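Local coordinates for ESX secretion system protein EccC (Thermomonospora curvata, PDB 4NH0) that forms part of the type VII (ESX) secretion machinery as a weak ATPase with three FtsK-type modules, and might be the translocase subunit, at residues P260-P265 against V578-L583; L903-A909 against L1139-Y1144; M748-R752 against D763-D767; M1015-P1020 against D1069-H1073. All blocks are in the same frame, centred on the assembly; numbering follows the deposited sequence.

The four contacts are spread along a chain of three P-loop ATPase modules. Contact 1 packs on the first module and contact 3 lies within the second, their centres 66 Å apart. The third module holds contacts 2 and 4, which reach the same sheet with centres 35 Å apart and nearest atoms about 18 Å apart. In sequence contact 4 falls between the two segments of contact 2. Contact 2 alone of the four touches a nucleotide, ATP at the adenine; contacts 1, 3 and 4 lie away from the annotated sites. The elongated layout is plain from contacts 1 and 4, whose centres are 117 Å apart on opposite sides of the chain's centre.

Contact 1 of 4, residues P260-P265 against V578-L583; sequences PYNLDP and VVVRQL
Gln582, on helix 575-583, reads the backbone of the irregular segment 260-265 with both ends of its amide, a helix-to-loop contact on the first P-loop ATPase module. OE1 accepts from Leu263 N at 2.9 Å, with the donor in the carbonyl plane and an N-H...O angle of 160°. NE2 donates to Pro260 O at 3.0 Å, more bent at 143°, so two bonds fix the rotation of the amide. The Gln582 chain is extended beyond CG (chi2 -179°), which carries the amide across to the loop. Apolar groups flank the amide. Leu263 CD1 lies 3.7 Å from Leu583 CD2, Pro265 CG packs 3.9 Å from Leu583 CD1, and Tyr261 CD1 comes 3.8 Å from Val578 CG1. Further out, Val579 touches Met330, just past helix 317-329, and Leu583 touches Trp269. The loop itself runs into helix 265-268, where Asp264 is the N-cap residue: its OD1 accepts a hydrogen bond from Ala266 N.

Contact 2 of 4, residues L903-A909 against L1139-Y1144; sequences LPNVLPA and LIQTAY. With ATP (adenosine-5'-triphosphate), chain F.
Gln1141 points from strand 1136-1144 into the bend of segment 903-909, and each atom of its side chain has a neighbour. CB lies 3.8 Å from Leu903 CD2, the two side chains running past each other in opposite directions. CG and CD pass Pro904 O, CD at 3.4 Å. The chain bends at chi2 (78°), and at the end OE1 bonds to Arg1127 NE, while NE2 makes a weak bond to Gln1125 O and sits 3.8 Å from N1 of ATP. Further along the strand, Tyr1144 and Pro908 form a parallel beta bridge in which Ala909 N donates to Tyr1144 O at 3.2 Å. Its partner bond, Tyr1144 N to Leu907 O, is modelled doubtfully short. Tyr1144 brings CD1 to 3.8 Å from adenine C5, with Val906 CG2 4.0 Å from its CB. The adenine amino group N6 donates to Thr1142 O at 3.2 Å, nearly straight at 168°. Backbone recognition of N6 beside an aromatic side chain makes this the adenine end of the third module's P-loop ATP site.

Contact 3 of 4, residues M748-R752 against D763-D767; sequences MATYR and DGFGD
Tyr751, on helix 748-756, faces the loop 763-767 that leads into strand 767-772, and the nearest CA approach is 7.2 Å, between Arg752 and Gly766; the loop turns at Gly764 with a positive phi. Tyr751 bridges the gap with its hydroxyl. CG stands opposite the backbone N (chi1 179°), which sends the ring straight out from the helix. OH donates to Phe765 O at 2.8 Å, an oxygen lying at the ring edge and in its plane, and accepts from Asp763 N at 3.1 Å along an almost linear N-H...O (179°). Asp763 itself turns its carboxylate to Arg736, with a salt bridge from OD2 to NE. Met748, bent at chi2, sets CG against one face of the neighbouring Arg752 guanidinium, offset toward its rim, and brings CE to 3.6 Å from Gly766 O. Arg752 and Asp767 are paired as a salt bridge, but NH1 and OD2 are modelled too close, so its detailed geometry is doubtful. Asp767 OD2 also bonds to His802 NE2. The tyrosine hydroxyl is thus used as donor and acceptor at once, tying two points of the loop to one helix, while the arginine would offset the negative charge of the mostly buried carboxylate.

Contact 4 of 4, residues M1015-P1020 against D1069-H1073; sequences MEARLP and DIGLH
Met1015 meets Ile1070, Gly1071 and Leu1072 chiefly through its terminal methyl, CE. Its CG lies anti to the carbonyl carbon (chi1 -54°), and the chain bends again at chi2 and chi3, curling CE to 3.4 Å from Gly1071 N. The same methyl is 3.6 Å from Ile1070 CG1. On its way to the strand it also comes 3.8 Å from Leu1072 CB. Ile1070 is spread to serve two neighbours. CG1 sits between the backbone N and carbonyl carbon and leads to CD1, which lies 3.9 Å from Met1015 CB, while CG2 takes the other branch and packs 3.6 Å from Arg1018 CB. Arg1018 is extended from CG to NE, so its guanidinium reaches along the loop past Ile1070; Gly1071 N lies at the guanidinium edge, in its plane, and NH1 is 3.8 Å from Gly1071 CA. The charged end is held by another partner, NH2 bonding to Ala1038 O. At the far end Pro1020 CG abuts Asp1069 CB at 3.8 Å, the side chains crossing at about a right angle. No hydrogen bond joins the segments directly, but Trp1034 NE1 bonds to Arg1018 O and Trp1035 NE1 to Asp1069 O. The contact packs the C-terminal end of helix 1001-1017 against the start of parallel strand 1072-1078, at the end of the alpha/beta P-loop fold away from its nucleotide site.

Contact 1 of 4, residues P260-P265 against V578-L583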
loop_
_atom_site.group_PDB
_atom_site.type_symbol
_atom_site.label_atom_id
_atom_site.label_comp_id
_atom_site.label_asym_id
_atom_site.label_seq_id
_atom_site.Cartn_x
_atom_site.Cartn_y
_atom_site.Cartn_z
ATOM N N PRO A 260 21.217 -6.430 54.191
ATOM C CA PRO A 260 20.887 -6.407 52.763
ATOM C C PRO A 260 19.385 -6.382 52.504
ATOM O O PRO A 260 18.943 -5.817 51.507
ATOM C CB PRO A 260 21.499 -7.714 52.239
ATOM C CG PRO A 260 22.482 -8.138 53.283
ATOM C CD PRO A 260 21.896 -7.677 54.574
ATOM N N TYR A 261 18.610 -6.991 53.397
ATOM C CA TYR A 261 17.168 -7.103 53.205
ATOM C C TYR A 261 16.428 -5.823 53.581
ATOM O O TYR A 261 15.204 -5.752 53.474
ATOM C CB TYR A 261 16.616 -8.280 54.010
ATOM C CG TYR A 261 17.061 -9.630 53.493
ATOM C CD1 TYR A 261 16.332 -10.293 52.514
ATOM C CD2 TYR A 261 18.208 -10.239 53.981
ATOM C CE1 TYR A 261 16.734 -11.525 52.036
ATOM C CE2 TYR A 261 18.618 -11.472 53.510
ATOM C CZ TYR A 261 17.877 -12.110 52.538
ATOM O OH TYR A 261 18.281 -13.338 52.065
ATOM N N ASN A 262 17.171 -4.814 54.021
ATOM C CA ASN A 262 16.579 -3.524 54.350
ATOM C C ASN A 262 17.397 -2.378 53.767
ATOM O O ASN A 262 18.027 -1.614 54.499
ATOM C CB ASN A 262 16.448 -3.362 55.865
ATOM C CG ASN A 262 15.642 -2.137 56.253
ATOM O OD1 ASN A 262 14.873 -1.606 55.452
ATOM N ND2 ASN A 262 15.818 -1.681 57.488
ATOM N N LEU A 263 17.390 -2.268 52.444
ATOM C CA LEU A 263 18.128 -1.213 51.765
ATOM C C LEU A 263 17.309 0.066 51.686
ATOM O O LEU A 263 16.117 0.035 51.383
ATOM C CB LEU A 263 18.536 -1.656 50.359
ATOM C CG LEU A 263 19.421 -2.899 50.258
ATOM C CD1 LEU A 263 19.867 -3.125 48.823
ATOM C CD2 LEU A 263 20.621 -2.785 51.184
ATOM N N ASP A 264 17.956 1.191 51.965
ATOM C CA ASP A 264 17.317 2.491 51.839
ATOM C C ASP A 264 17.977 3.266 50.706
ATOM O O ASP A 264 19.090 3.764 50.858
ATOM C CB ASP A 264 17.406 3.269 53.155
ATOM C CG ASP A 264 16.525 4.507 53.169
ATOM O OD1 ASP A 264 16.010 4.897 52.101
ATOM O OD2 ASP A 264 16.352 5.094 54.257
ATOM N N PRO A 265 17.288 3.362 49.560
ATOM C CA PRO A 265 17.781 4.067 48.372
ATOM C C PRO A 265 18.179 5.509 48.668
ATOM O O PRO A 265 19.028 6.071 47.978
ATOM C CB PRO A 265 16.587 4.019 47.417
ATOM C CG PRO A 265 15.831 2.808 47.832
ATOM C CD PRO A 265 15.975 2.738 49.323
ATOM N N VAL A 578 17.718 -10.042 45.443
ATOM C CA VAL A 578 17.315 -9.343 46.658
ATOM C C VAL A 578 17.547 -7.840 46.539
ATOM O O VAL A 578 16.702 -7.038 46.934
ATOM C CB VAL A 578 18.070 -9.878 47.890
ATOM C CG1 VAL A 578 17.680 -9.099 49.136
ATOM C CG2 VAL A 578 17.795 -11.359 48.077
ATOM N N VAL A 579 18.695 -7.466 45.983
ATOM C CA VAL A 579 19.038 -6.060 45.817
ATOM C C VAL A 579 18.125 -5.371 44.808
ATOM O O VAL A 579 17.457 -4.392 45.137
ATOM C CB VAL A 579 20.501 -5.887 45.370
ATOM C CG1 VAL A 579 20.774 -4.442 44.997
ATOM C CG2 VAL A 579 21.448 -6.345 46.465
ATOM N N VAL A 580 18.097 -5.892 43.585
ATOM C CA VAL A 580 17.315 -5.304 42.500
ATOM C C VAL A 580 15.841 -5.158 42.871
ATOM O O VAL A 580 15.200 -4.164 42.525
ATOM C CB VAL A 580 17.432 -6.146 41.212
ATOM C CG1 VAL A 580 16.597 -5.543 40.094
ATOM C CG2 VAL A 580 18.885 -6.258 40.785
ATOM N N ARG A 581 15.317 -6.145 43.591
ATOM C CA ARG A 581 13.922 -6.144 44.022
ATOM C C ARG A 581 13.564 -4.897 44.827
ATOM O O ARG A 581 12.449 -4.385 44.733
ATOM C CB ARG A 581 13.631 -7.397 44.851
ATOM C CG ARG A 581 12.213 -7.500 45.381
ATOM C CD ARG A 581 12.048 -8.757 46.216
ATOM N NE ARG A 581 12.962 -8.774 47.354
ATOM C CZ ARG A 581 13.219 -9.847 48.093
ATOM N NH1 ARG A 581 12.634 -11.003 47.812
ATOM N NH2 ARG A 581 14.066 -9.767 49.110
ATOM N N GLN A 582 14.521 -4.405 45.607
ATOM C CA GLN A 582 14.283 -3.257 46.473
ATOM C C GLN A 582 14.554 -1.932 45.766
ATOM O O GLN A 582 13.911 -0.925 46.053
ATOM C CB GLN A 582 15.145 -3.359 47.733
ATOM C CG GLN A 582 15.021 -4.686 48.458
ATOM C CD GLN A 582 15.868 -4.746 49.711
ATOM O OE1 GLN A 582 16.043 -3.745 50.405
ATOM N NE2 GLN A 582 16.405 -5.923 50.007
ATOM N N LEU A 583 15.509 -1.937 44.842
ATOM C CA LEU A 583 15.897 -0.715 44.146
ATOM C C LEU A 583 14.981 -0.406 42.966
ATOM O O LEU A 583 14.867 0.745 42.547
ATOM C CB LEU A 583 17.347 -0.808 43.665
ATOM C CG LEU A 583 18.439 -0.434 44.672
ATOM C CD1 LEU A 583 18.108 0.883 45.349
ATOM C CD2 LEU A 583 18.651 -1.525 45.704
#

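Contact 2 of 4, residues L903-A909 against L1139-Y1144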
loop_
_atom_site.group_PDB
_atom_site.type_symbol
_atom_site.label_atom_id
_atom_site.label_comp_id
_atom_site.label_asym_id
_atom_site.label_seq_id
_atom_site.Cartn_x
_atom_site.Cartn_y
_atom_site.Cartn_z
ATOM N N LEU A 903 -24.626 -2.303 -17.658
ATOM C CA LEU A 903 -25.569 -2.684 -18.698
ATOM C C LEU A 903 -26.661 -3.572 -18.122
ATOM O O LEU A 903 -26.373 -4.606 -17.518
ATOM C CB LEU A 903 -24.855 -3.403 -19.842
ATOM C CG LEU A 903 -24.056 -2.535 -20.814
ATOM C CD1 LEU A 903 -23.423 -3.395 -21.893
ATOM C CD2 LEU A 903 -24.951 -1.479 -21.432
ATOM N N PRO A 904 -27.924 -3.166 -18.301
ATOM C CA PRO A 904 -29.075 -3.910 -17.785
ATOM C C PRO A 904 -29.190 -5.290 -18.415
ATOM O O PRO A 904 -28.839 -5.458 -19.580
ATOM C CB PRO A 904 -30.269 -3.035 -18.182
ATOM C CG PRO A 904 -29.693 -1.683 -18.443
ATOM C CD PRO A 904 -28.332 -1.933 -18.994
ATOM N N ASN A 905 -29.668 -6.265 -17.648
ATOM C CA ASN A 905 -29.969 -7.577 -18.200
ATOM C C ASN A 905 -31.132 -7.464 -19.174
ATOM O O ASN A 905 -31.193 -8.170 -20.178
ATOM C CB ASN A 905 -30.294 -8.576 -17.089
ATOM C CG ASN A 905 -29.071 -8.971 -16.287
ATOM O OD1 ASN A 905 -27.969 -9.078 -16.826
ATOM N ND2 ASN A 905 -29.258 -9.190 -14.991
ATOM N N VAL A 906 -32.053 -6.559 -18.862
ATOM C CA VAL A 906 -33.170 -6.256 -19.743
ATOM C C VAL A 906 -33.377 -4.747 -19.831
ATOM O O VAL A 906 -33.585 -4.076 -18.821
ATOM C CB VAL A 906 -34.470 -6.941 -19.271
ATOM C CG1 VAL A 906 -34.625 -6.827 -17.761
ATOM C CG2 VAL A 906 -35.674 -6.359 -19.994
ATOM N N LEU A 907 -33.295 -4.215 -21.044
ATOM C CA LEU A 907 -33.495 -2.792 -21.269
ATOM C C LEU A 907 -34.827 -2.550 -21.963
ATOM O O LEU A 907 -35.014 -2.952 -23.106
ATOM C CB LEU A 907 -32.352 -2.211 -22.101
ATOM C CG LEU A 907 -32.511 -0.759 -22.551
ATOM C CD1 LEU A 907 -32.562 0.165 -21.350
ATOM C CD2 LEU A 907 -31.388 -0.358 -23.489
ATOM N N PRO A 908 -35.769 -1.906 -21.262
ATOM C CA PRO A 908 -37.070 -1.596 -21.861
ATOM C C PRO A 908 -36.944 -0.593 -23.001
ATOM O O PRO A 908 -36.165 0.351 -22.901
ATOM C CB PRO A 908 -37.861 -1.000 -20.693
ATOM C CG PRO A 908 -37.178 -1.512 -19.469
ATOM C CD PRO A 908 -35.730 -1.573 -19.830
ATOM N N ALA A 909 -37.706 -0.799 -24.070
ATOM C CA ALA A 909 -37.665 0.090 -25.225
ATOM C C ALA A 909 -38.213 1.470 -24.886
ATOM O O ALA A 909 -37.972 2.437 -25.606
ATOM C CB ALA A 909 -38.440 -0.514 -26.381
ATOM N N LEU A 1139 -19.420 -2.246 -27.656
ATOM C CA LEU A 1139 -20.311 -3.159 -26.952
ATOM C C LEU A 1139 -21.567 -2.436 -26.482
ATOM O O LEU A 1139 -21.489 -1.466 -25.729
ATOM C CB LEU A 1139 -19.597 -3.801 -25.764
ATOM C CG LEU A 1139 -20.441 -4.757 -24.920
ATOM C CD1 LEU A 1139 -20.944 -5.912 -25.762
ATOM C CD2 LEU A 1139 -19.649 -5.266 -23.731
ATOM N N ILE A 1140 -22.724 -2.906 -26.936
ATOM C CA ILE A 1140 -23.994 -2.288 -26.573
ATOM C C ILE A 1140 -24.990 -3.305 -26.028
ATOM O O ILE A 1140 -24.758 -4.510 -26.080
ATOM C CB ILE A 1140 -24.646 -1.576 -27.774
ATOM C CG1 ILE A 1140 -25.232 -2.598 -28.749
ATOM C CG2 ILE A 1140 -23.650 -0.662 -28.466
ATOM C CD1 ILE A 1140 -26.117 -1.988 -29.809
ATOM N N GLN A 1141 -26.101 -2.800 -25.503
ATOM C CA GLN A 1141 -27.204 -3.640 -25.054
ATOM C C GLN A 1141 -28.490 -3.208 -25.745
ATOM O O GLN A 1141 -28.929 -2.074 -25.588
ATOM C CB GLN A 1141 -27.364 -3.561 -23.536
ATOM C CG GLN A 1141 -28.634 -4.208 -23.014
ATOM C CD GLN A 1141 -28.543 -5.716 -22.955
ATOM O OE1 GLN A 1141 -27.457 -6.278 -22.834
ATOM N NE2 GLN A 1141 -29.688 -6.380 -23.040
ATOM N N THR A 1142 -29.085 -4.109 -26.518
ATOM C CA THR A 1142 -30.299 -3.785 -27.254
ATOM C C THR A 1142 -31.516 -3.782 -26.337
ATOM O O THR A 1142 -31.502 -4.390 -25.269
ATOM C CB THR A 1142 -30.537 -4.765 -28.414
ATOM O OG1 THR A 1142 -30.563 -6.106 -27.915
ATOM C CG2 THR A 1142 -29.431 -4.640 -29.442
ATOM N N ALA A 1143 -32.568 -3.092 -26.767
ATOM C CA ALA A 1143 -33.757 -2.921 -25.943
ATOM C C ALA A 1143 -34.782 -4.026 -26.167
ATOM O O ALA A 1143 -34.896 -4.567 -27.264
ATOM C CB ALA A 1143 -34.384 -1.568 -26.208
ATOM N N TYR A 1144 -35.529 -4.348 -25.117
ATOM C CA TYR A 1144 -36.545 -5.391 -25.181
ATOM C C TYR A 1144 -37.928 -4.806 -25.443
ATOM O O TYR A 1144 -38.352 -3.867 -24.772
ATOM C CB TYR A 1144 -36.554 -6.204 -23.886
ATOM C CG TYR A 1144 -37.639 -7.254 -23.822
ATOM C CD1 TYR A 1144 -37.578 -8.392 -24.613
ATOM C CD2 TYR A 1144 -38.720 -7.112 -22.964
ATOM C CE1 TYR A 1144 -38.565 -9.356 -24.558
ATOM C CE2 TYR A 1144 -39.712 -8.072 -22.901
ATOM C CZ TYR A 1144 -39.629 -9.191 -23.700
ATOM O OH TYR A 1144 -40.614 -10.149 -23.642
HETATM P PG ATP F . -34.744 -17.806 -32.381
HETATM O O1G ATP F . -36.167 -17.767 -31.884
HETATM O O2G ATP F . -34.002 -19.081 -32.064
HETATM O O3G ATP F . -34.579 -17.322 -33.800
HETATM P PB ATP F . -34.495 -15.161 -31.533
HETATM O O1B ATP F . -35.799 -15.078 -32.284
HETATM O O2B ATP F . -33.332 -14.310 -31.961
HETATM O O3B ATP F . -33.993 -16.687 -31.503
HETATM P PA ATP F . -35.927 -13.786 -29.596
HETATM O O1A ATP F . -35.525 -12.419 -30.087
HETATM O O2A ATP F . -37.246 -14.371 -30.035
HETATM O O3A ATP F . -34.759 -14.817 -29.988
HETATM O "O5'" ATP F . -35.864 -13.786 -27.992
HETATM C "C5'" ATP F . -35.730 -15.006 -27.268
HETATM C "C4'" ATP F . -35.681 -14.667 -25.786
HETATM O "O4'" ATP F . -34.674 -13.679 -25.569
HETATM C "C3'" ATP F . -37.001 -14.085 -25.315
HETATM O "O3'" ATP F . -37.597 -14.955 -24.350
HETATM C "C2'" ATP F . -36.671 -12.753 -24.674
HETATM O "O2'" ATP F . -37.102 -12.752 -23.311
HETATM C "C1'" ATP F . -35.159 -12.620 -24.741
HETATM N N9 ATP F . -34.787 -11.312 -25.337
HETATM C C8 ATP F . -34.971 -10.957 -26.622
HETATM N N7 ATP F . -34.524 -9.697 -26.851
HETATM C C5 ATP F . -34.041 -9.223 -25.690
HETATM C C6 ATP F . -33.419 -7.961 -25.231
HETATM N N6 ATP F . -33.222 -6.927 -26.083
HETATM N N1 ATP F . -33.056 -7.873 -23.934
HETATM C C2 ATP F . -33.248 -8.893 -23.079
HETATM N N3 ATP F . -33.805 -10.065 -23.427
HETATM C C4 ATP F . -34.218 -10.290 -24.696
#

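Contact 3 of 4, residues M748-R752 against D763-D767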
loop_
_atom_site.group_PDB
_atom_site.type_symbol
_atom_site.label_atom_id
_atom_site.label_comp_id
_atom_site.label_asym_id
_atom_site.label_seq_id
_atom_site.Cartn_x
_atom_site.Cartn_y
_atom_site.Cartn_z
ATOM N N MET A 748 -10.097 21.754 -6.802
ATOM C CA MET A 748 -10.784 20.695 -6.078
ATOM C C MET A 748 -10.912 21.065 -4.606
ATOM O O MET A 748 -11.834 20.624 -3.921
ATOM C CB MET A 748 -10.045 19.366 -6.235
ATOM C CG MET A 748 -10.734 18.196 -5.561
ATOM S SD MET A 748 -12.425 17.995 -6.138
ATOM C CE MET A 748 -13.004 16.694 -5.057
ATOM N N ALA A 749 -9.983 21.885 -4.127
ATOM C CA ALA A 749 -10.014 22.360 -2.749
ATOM C C ALA A 749 -11.267 23.187 -2.491
ATOM O O ALA A 749 -11.849 23.126 -1.411
ATOM C CB ALA A 749 -8.769 23.172 -2.442
ATOM N N THR A 750 -11.673 23.959 -3.493
ATOM C CA THR A 750 -12.877 24.775 -3.398
ATOM C C THR A 750 -14.122 23.896 -3.376
ATOM O O THR A 750 -15.035 24.120 -2.584
ATOM C CB THR A 750 -12.971 25.774 -4.565
ATOM O OG1 THR A 750 -11.920 26.740 -4.452
ATOM C CG2 THR A 750 -14.306 26.495 -4.551
ATOM N N TYR A 751 -14.149 22.890 -4.246
ATOM C CA TYR A 751 -15.270 21.960 -4.314
ATOM C C TYR A 751 -15.462 21.240 -2.987
ATOM O O TYR A 751 -16.588 21.068 -2.525
ATOM C CB TYR A 751 -15.059 20.943 -5.436
ATOM C CG TYR A 751 -16.169 19.923 -5.563
ATOM C CD1 TYR A 751 -16.098 18.702 -4.906
ATOM C CD2 TYR A 751 -17.284 20.177 -6.347
ATOM C CE1 TYR A 751 -17.106 17.771 -5.020
ATOM C CE2 TYR A 751 -18.297 19.248 -6.468
ATOM C CZ TYR A 751 -18.202 18.048 -5.802
ATOM O OH TYR A 751 -19.208 17.119 -5.919
ATOM N N ARG A 752 -14.357 20.815 -2.384
ATOM C CA ARG A 752 -14.400 20.171 -1.078
ATOM C C ARG A 752 -14.948 21.131 -0.035
ATOM O O ARG A 752 -15.641 20.729 0.897
ATOM C CB ARG A 752 -13.008 19.688 -0.667
ATOM C CG ARG A 752 -12.499 18.496 -1.457
ATOM C CD ARG A 752 -11.252 17.909 -0.820
ATOM N NE ARG A 752 -10.022 18.450 -1.389
ATOM C CZ ARG A 752 -9.278 17.817 -2.290
ATOM N NH1 ARG A 752 -9.639 16.619 -2.724
ATOM N NH2 ARG A 752 -8.172 18.379 -2.754
ATOM N N ASP A 763 -21.629 16.913 -7.837
ATOM C CA ASP A 763 -21.742 15.765 -8.724
ATOM C C ASP A 763 -22.413 14.595 -8.020
ATOM O O ASP A 763 -22.876 13.655 -8.661
ATOM C CB ASP A 763 -20.363 15.337 -9.226
ATOM C CG ASP A 763 -19.459 16.513 -9.524
ATOM O OD1 ASP A 763 -19.966 17.559 -9.981
ATOM O OD2 ASP A 763 -18.239 16.392 -9.295
ATOM N N GLY A 764 -22.460 14.664 -6.696
ATOM C CA GLY A 764 -22.922 13.549 -5.894
ATOM C C GLY A 764 -21.725 12.773 -5.387
ATOM O O GLY A 764 -21.855 11.862 -4.572
ATOM N N PHE A 765 -20.550 13.149 -5.881
ATOM C CA PHE A 765 -19.302 12.508 -5.491
ATOM C C PHE A 765 -18.425 13.454 -4.685
ATOM O O PHE A 765 -18.629 14.667 -4.698
ATOM C CB PHE A 765 -18.530 12.031 -6.724
ATOM C CG PHE A 765 -19.183 10.897 -7.457
ATOM C CD1 PHE A 765 -18.947 9.589 -7.081
ATOM C CD2 PHE A 765 -20.016 11.140 -8.533
ATOM C CE1 PHE A 765 -19.540 8.545 -7.756
ATOM C CE2 PHE A 765 -20.610 10.099 -9.213
ATOM C CZ PHE A 765 -20.373 8.801 -8.823
ATOM N N GLY A 766 -17.447 12.889 -3.988
ATOM C CA GLY A 766 -16.434 13.675 -3.310
ATOM C C GLY A 766 -15.088 13.404 -3.949
ATOM O O GLY A 766 -14.910 13.625 -5.146
ATOM N N ASP A 767 -14.137 12.924 -3.155
ATOM C CA ASP A 767 -12.863 12.461 -3.689
ATOM C C ASP A 767 -12.957 10.980 -4.018
ATOM O O ASP A 767 -13.117 10.148 -3.128
ATOM C CB ASP A 767 -11.727 12.713 -2.699
ATOM C CG ASP A 767 -11.278 14.157 -2.685
ATOM O OD1 ASP A 767 -11.868 14.957 -1.932
ATOM O OD2 ASP A 767 -10.332 14.493 -3.425
#

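Contact 4 of 4, residues M1015-P1020 against D1069-H1073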
loop_
_atom_site.group_PDB
_atom_site.type_symbol
_atom_site.label_atom_id
_atom_site.label_comp_id
_atom_site.label_asym_id
_atom_site.label_seq_id
_atom_site.Cartn_x
_atom_site.Cartn_y
_atom_site.Cartn_z
ATOM N N MET A 1015 -37.486 -1.123 -58.253
ATOM C CA MET A 1015 -36.291 -0.349 -57.940
ATOM C C MET A 1015 -35.460 -0.095 -59.194
ATOM O O MET A 1015 -34.714 0.880 -59.264
ATOM C CB MET A 1015 -35.444 -1.061 -56.883
ATOM C CG MET A 1015 -36.195 -1.416 -55.610
ATOM S SD MET A 1015 -37.102 -0.038 -54.885
ATOM C CE MET A 1015 -35.764 1.055 -54.429
ATOM N N GLU A 1016 -35.591 -0.977 -60.182
ATOM C CA GLU A 1016 -34.915 -0.792 -61.463
ATOM C C GLU A 1016 -35.460 0.426 -62.197
ATOM O O GLU A 1016 -34.755 1.054 -62.985
ATOM C CB GLU A 1016 -35.057 -2.036 -62.346
ATOM C CG GLU A 1016 -34.273 -3.245 -61.866
ATOM C CD GLU A 1016 -34.520 -4.474 -62.719
ATOM O OE1 GLU A 1016 -35.413 -4.425 -63.590
ATOM O OE2 GLU A 1016 -33.830 -5.493 -62.511
ATOM N N ALA A 1017 -36.719 0.756 -61.934
ATOM C CA ALA A 1017 -37.347 1.915 -62.553
ATOM C C ALA A 1017 -36.803 3.210 -61.960
ATOM O O ALA A 1017 -36.816 4.255 -62.608
ATOM C CB ALA A 1017 -38.855 1.851 -62.390
ATOM N N ARG A 1018 -36.320 3.132 -60.723
ATOM C CA ARG A 1018 -35.801 4.304 -60.031
ATOM C C ARG A 1018 -34.326 4.540 -60.336
ATOM O O ARG A 1018 -33.743 5.521 -59.876
ATOM C CB ARG A 1018 -35.998 4.164 -58.522
ATOM C CG ARG A 1018 -37.449 4.119 -58.081
ATOM C CD ARG A 1018 -37.557 4.187 -56.566
ATOM N NE ARG A 1018 -38.943 4.175 -56.114
ATOM C CZ ARG A 1018 -39.313 4.287 -54.843
ATOM N NH1 ARG A 1018 -38.398 4.425 -53.895
ATOM N NH2 ARG A 1018 -40.598 4.268 -54.520
ATOM N N LEU A 1019 -33.728 3.636 -61.107
ATOM C CA LEU A 1019 -32.317 3.742 -61.462
ATOM C C LEU A 1019 -32.029 5.042 -62.207
ATOM O O LEU A 1019 -32.793 5.442 -63.083
ATOM C CB LEU A 1019 -31.883 2.541 -62.302
ATOM C CG LEU A 1019 -31.815 1.206 -61.558
ATOM C CD1 LEU A 1019 -31.411 0.081 -62.497
ATOM C CD2 LEU A 1019 -30.856 1.296 -60.383
ATOM N N PRO A 1020 -30.923 5.706 -61.847
ATOM C CA PRO A 1020 -30.565 7.029 -62.368
ATOM C C PRO A 1020 -30.266 7.045 -63.862
ATOM O O PRO A 1020 -29.464 6.240 -64.332
ATOM C CB PRO A 1020 -29.301 7.389 -61.574
ATOM C CG PRO A 1020 -29.316 6.494 -60.384
ATOM C CD PRO A 1020 -29.951 5.230 -60.850
ATOM N N ASP A 1069 -29.053 5.764 -54.229
ATOM C CA ASP A 1069 -29.666 6.591 -55.263
ATOM C C ASP A 1069 -31.141 6.247 -55.429
ATOM O O ASP A 1069 -31.908 7.017 -56.005
ATOM C CB ASP A 1069 -28.930 6.425 -56.592
ATOM C CG ASP A 1069 -27.551 7.055 -56.576
ATOM O OD1 ASP A 1069 -27.371 8.075 -55.879
ATOM O OD2 ASP A 1069 -26.649 6.531 -57.261
ATOM N N ILE A 1070 -31.532 5.082 -54.928
ATOM C CA ILE A 1070 -32.932 4.684 -54.916
ATOM C C ILE A 1070 -33.410 4.594 -53.470
ATOM O O ILE A 1070 -32.708 5.022 -52.557
ATOM C CB ILE A 1070 -33.147 3.344 -55.643
ATOM C CG1 ILE A 1070 -32.352 2.230 -54.966
ATOM C CG2 ILE A 1070 -32.736 3.463 -57.100
ATOM C CD1 ILE A 1070 -32.346 0.927 -55.736
ATOM N N GLY A 1071 -34.603 4.048 -53.257
ATOM C CA GLY A 1071 -35.168 3.985 -51.922
ATOM C C GLY A 1071 -35.158 2.596 -51.317
ATOM O O GLY A 1071 -36.149 2.158 -50.734
ATOM N N LEU A 1072 -34.031 1.905 -51.442
ATOM C CA LEU A 1072 -33.929 0.525 -50.982
ATOM C C LEU A 1072 -33.194 0.416 -49.649
ATOM O O LEU A 1072 -32.197 1.099 -49.421
ATOM C CB LEU A 1072 -33.227 -0.331 -52.038
ATOM C CG LEU A 1072 -33.143 -1.835 -51.776
ATOM C CD1 LEU A 1072 -34.526 -2.418 -51.556
ATOM C CD2 LEU A 1072 -32.446 -2.530 -52.932
ATOM N N HIS A 1073 -33.699 -0.447 -48.774
ATOM C CA HIS A 1073 -33.071 -0.693 -47.481
ATOM C C HIS A 1073 -33.144 -2.172 -47.116
ATOM O O HIS A 1073 -34.202 -2.793 -47.217
ATOM C CB HIS A 1073 -33.734 0.146 -46.388
ATOM C CG HIS A 1073 -33.618 1.622 -46.601
ATOM N ND1 HIS A 1073 -32.411 2.286 -46.566
ATOM C CD2 HIS A 1073 -34.559 2.565 -46.845
ATOM C CE1 HIS A 1073 -32.613 3.573 -46.784
ATOM N NE2 HIS A 1073 -33.906 3.769 -46.956
#